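Local coordinates for protein 2-keto-3-deoxygluconate kinase (Thermotoga maritima, PDB 2AFB) that probably phosphorylates 2-keto-3-deoxygluconate, using ATP as the phosphate donor, as a sugar kinase of the pfkB family within the ribokinase clan, at residues A[175-180]-A[195-200]. Residues are numbered along the deposited sequence; the frame is centred on the assembly and turned at random.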
loop_
_atom_site.group_PDB
_atom_site.type_symbol
_atom_site.label_atom_id
_atom_site.label_comp_id
_atom_site.label_asym_id
_atom_site.label_seq_id
_atom_site.Cartn_x
_atom_site.Cartn_y
_atom_site.Cartn_z
ATOM N N CYS A 175 14.776 34.958 -13.645
ATOM C CA CYS A 175 13.380 34.973 -13.245
ATOM C C CYS A 175 12.561 34.087 -14.188
ATOM O O CYS A 175 12.614 34.265 -15.393
ATOM C CB CYS A 175 12.834 36.397 -13.313
ATOM S SG CYS A 175 11.072 36.595 -12.897
ATOM N N ASP A 176 11.820 33.148 -13.633
ATOM C CA ASP A 176 10.736 32.473 -14.357
ATOM C C ASP A 176 9.417 33.207 -14.037
ATOM O O ASP A 176 8.979 33.210 -12.906
ATOM C CB ASP A 176 10.645 30.988 -13.926
ATOM C CG ASP A 176 9.596 30.171 -14.728
ATOM O OD1 ASP A 176 8.655 30.772 -15.342
ATOM O OD2 ASP A 176 9.723 28.909 -14.719
ATOM N N LEU A 177 8.795 33.811 -15.046
ATOM C CA LEU A 177 7.671 34.680 -14.834
ATOM C C LEU A 177 6.499 33.976 -14.157
ATOM O O LEU A 177 5.840 34.580 -13.319
ATOM C CB LEU A 177 7.208 35.322 -16.144
ATOM C CG LEU A 177 8.154 36.260 -16.889
ATOM C CD1 LEU A 177 7.406 36.740 -18.152
ATOM C CD2 LEU A 177 8.541 37.442 -16.040
ATOM N N ASN A 178 6.246 32.720 -14.489
ATOM C CA ASN A 178 5.224 31.938 -13.779
ATOM C C ASN A 178 3.937 32.703 -13.410
ATOM O O ASN A 178 3.569 32.772 -12.225
ATOM C CB ASN A 178 5.824 31.374 -12.477
ATOM C CG ASN A 178 6.331 29.962 -12.618
ATOM O OD1 ASN A 178 5.847 29.172 -13.441
ATOM N ND2 ASN A 178 7.312 29.630 -11.802
ATOM N N TYR A 179 3.277 33.298 -14.396
ATOM C CA TYR A 179 2.016 33.985 -14.139
ATOM C C TYR A 179 0.957 32.981 -13.689
ATOM O O TYR A 179 0.743 31.968 -14.340
ATOM C CB TYR A 179 1.460 34.757 -15.345
ATOM C CG TYR A 179 0.140 35.451 -15.023
ATOM C CD1 TYR A 179 0.088 36.518 -14.130
ATOM C CD2 TYR A 179 -1.072 34.997 -15.559
ATOM C CE1 TYR A 179 -1.125 37.147 -13.813
ATOM C CE2 TYR A 179 -2.282 35.600 -15.226
ATOM C CZ TYR A 179 -2.308 36.668 -14.353
ATOM O OH TYR A 179 -3.520 37.267 -14.048
ATOM N N ARG A 180 0.310 33.300 -12.574
ATOM C CA ARG A 180 -0.861 32.570 -12.072
ATOM C C ARG A 180 -1.994 33.554 -11.799
ATOM O O ARG A 180 -1.893 34.431 -10.939
ATOM C CB ARG A 180 -0.497 31.851 -10.796
ATOM C CG ARG A 180 0.684 30.882 -10.961
ATOM C CD ARG A 180 0.334 29.720 -11.892
ATOM N NE ARG A 180 1.338 28.670 -11.859
ATOM C CZ ARG A 180 2.398 28.601 -12.656
ATOM N NH1 ARG A 180 2.631 29.513 -13.593
ATOM N NH2 ARG A 180 3.250 27.615 -12.496
ATOM N N PRO A 195 9.079 46.493 -12.982
ATOM C CA PRO A 195 10.249 47.040 -12.284
ATOM C C PRO A 195 11.360 46.049 -11.950
ATOM O O PRO A 195 12.507 46.393 -12.061
ATOM C CB PRO A 195 9.651 47.648 -11.010
ATOM C CG PRO A 195 8.295 48.075 -11.439
ATOM C CD PRO A 195 7.832 46.880 -12.304
ATOM N N PHE A 196 11.026 44.806 -11.607
ATOM C CA PHE A 196 12.064 43.833 -11.289
ATOM C C PHE A 196 12.907 43.446 -12.509
ATOM O O PHE A 196 14.021 42.947 -12.368
ATOM C CB PHE A 196 11.457 42.568 -10.674
ATOM C CG PHE A 196 10.873 42.747 -9.288
ATOM C CD1 PHE A 196 11.374 43.684 -8.379
ATOM C CD2 PHE A 196 9.847 41.932 -8.875
ATOM C CE1 PHE A 196 10.830 43.814 -7.097
ATOM C CE2 PHE A 196 9.291 42.063 -7.591
ATOM C CZ PHE A 196 9.787 42.996 -6.707
HETATM N N MSE A 197 12.389 43.655 -13.716
HETATM C CA MSE A 197 13.126 43.235 -14.900
HETATM C C MSE A 197 14.448 43.960 -15.019
HETATM O O MSE A 197 15.365 43.385 -15.573
HETATM C CB MSE A 197 12.307 43.417 -16.178
HETATM C CG MSE A 197 11.103 42.518 -16.291
HETATM SE SE MSE A 197 11.355 40.528 -16.003
HETATM C CE MSE A 197 10.806 40.297 -14.097
ATOM N N GLU A 198 14.560 45.188 -14.486
ATOM C CA GLU A 198 15.852 45.948 -14.399
ATOM C C GLU A 198 16.994 45.130 -13.810
ATOM O O GLU A 198 18.154 45.310 -14.171
ATOM C CB GLU A 198 15.734 47.198 -13.497
ATOM C CG GLU A 198 14.788 48.283 -13.995
ATOM N N TYR A 199 16.658 44.247 -12.878
ATOM C CA TYR A 199 17.635 43.384 -12.221
ATOM C C TYR A 199 17.835 42.023 -12.878
ATOM O O TYR A 199 18.705 41.290 -12.459
ATOM C CB TYR A 199 17.197 43.118 -10.790
ATOM C CG TYR A 199 17.049 44.346 -9.943
ATOM C CD1 TYR A 199 18.163 45.016 -9.464
ATOM C CD2 TYR A 199 15.789 44.822 -9.586
ATOM C CE1 TYR A 199 18.031 46.160 -8.653
ATOM C CE2 TYR A 199 15.641 45.949 -8.768
ATOM C CZ TYR A 199 16.763 46.616 -8.304
ATOM O OH TYR A 199 16.616 47.749 -7.500
ATOM N N VAL A 200 17.034 41.677 -13.881
ATOM C CA VAL A 200 17.022 40.307 -14.398
ATOM C C VAL A 200 17.889 40.175 -15.634
ATOM O O VAL A 200 17.744 40.958 -16.564
ATOM C CB VAL A 200 15.586 39.861 -14.731
ATOM C CG1 VAL A 200 15.567 38.490 -15.406
ATOM C CG2 VAL A 200 14.725 39.837 -13.452
#
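C175 meets M197 and V200 inside a beta-alpha-beta crossover of this ribokinase-like fold, a worked example of how the connection from helix 186-196 to strand 202-205 is packed against the first strand of the unit by a few apolar side chains. Strand 172-176 leads into the unit, helix 186-196 crosses back, and strand 202-205 lies parallel beside the first. C175 is the residue shared by both partners, and the methyl of selenomethionine M197 links it to L177: CE lies 3.9 Å from C175 SG and 4.1 Å from L177 CD2, bridging C175 in the strand and L177 just past its end. Bends at chi2 (-51°) and chi3 (98°) fold the M197 chain back toward the strand, and its SE also approaches L177 CD2, at 4.2 Å. V200 adds both branches, CG2 standing 3.9 Å from C175 CB and CG1 4.0 Å from the same atom.

All four side chains are buried. F246 touches M197 and V200, while F144 of the neighbouring strand 139-145 touches C175 and V200. Backbone bonds from C175 to V202 and I204, and from L177 to I204, tie the two parallel strands together. Within 195-200, V200 N bonds to M197 O at 2.9 Å, closing a turn that brings both side chains to C175. With SG anti to the backbone N (chi1 178°), C175 directs its sulfur to the M197 methyl and leaves CB against V200 CG2.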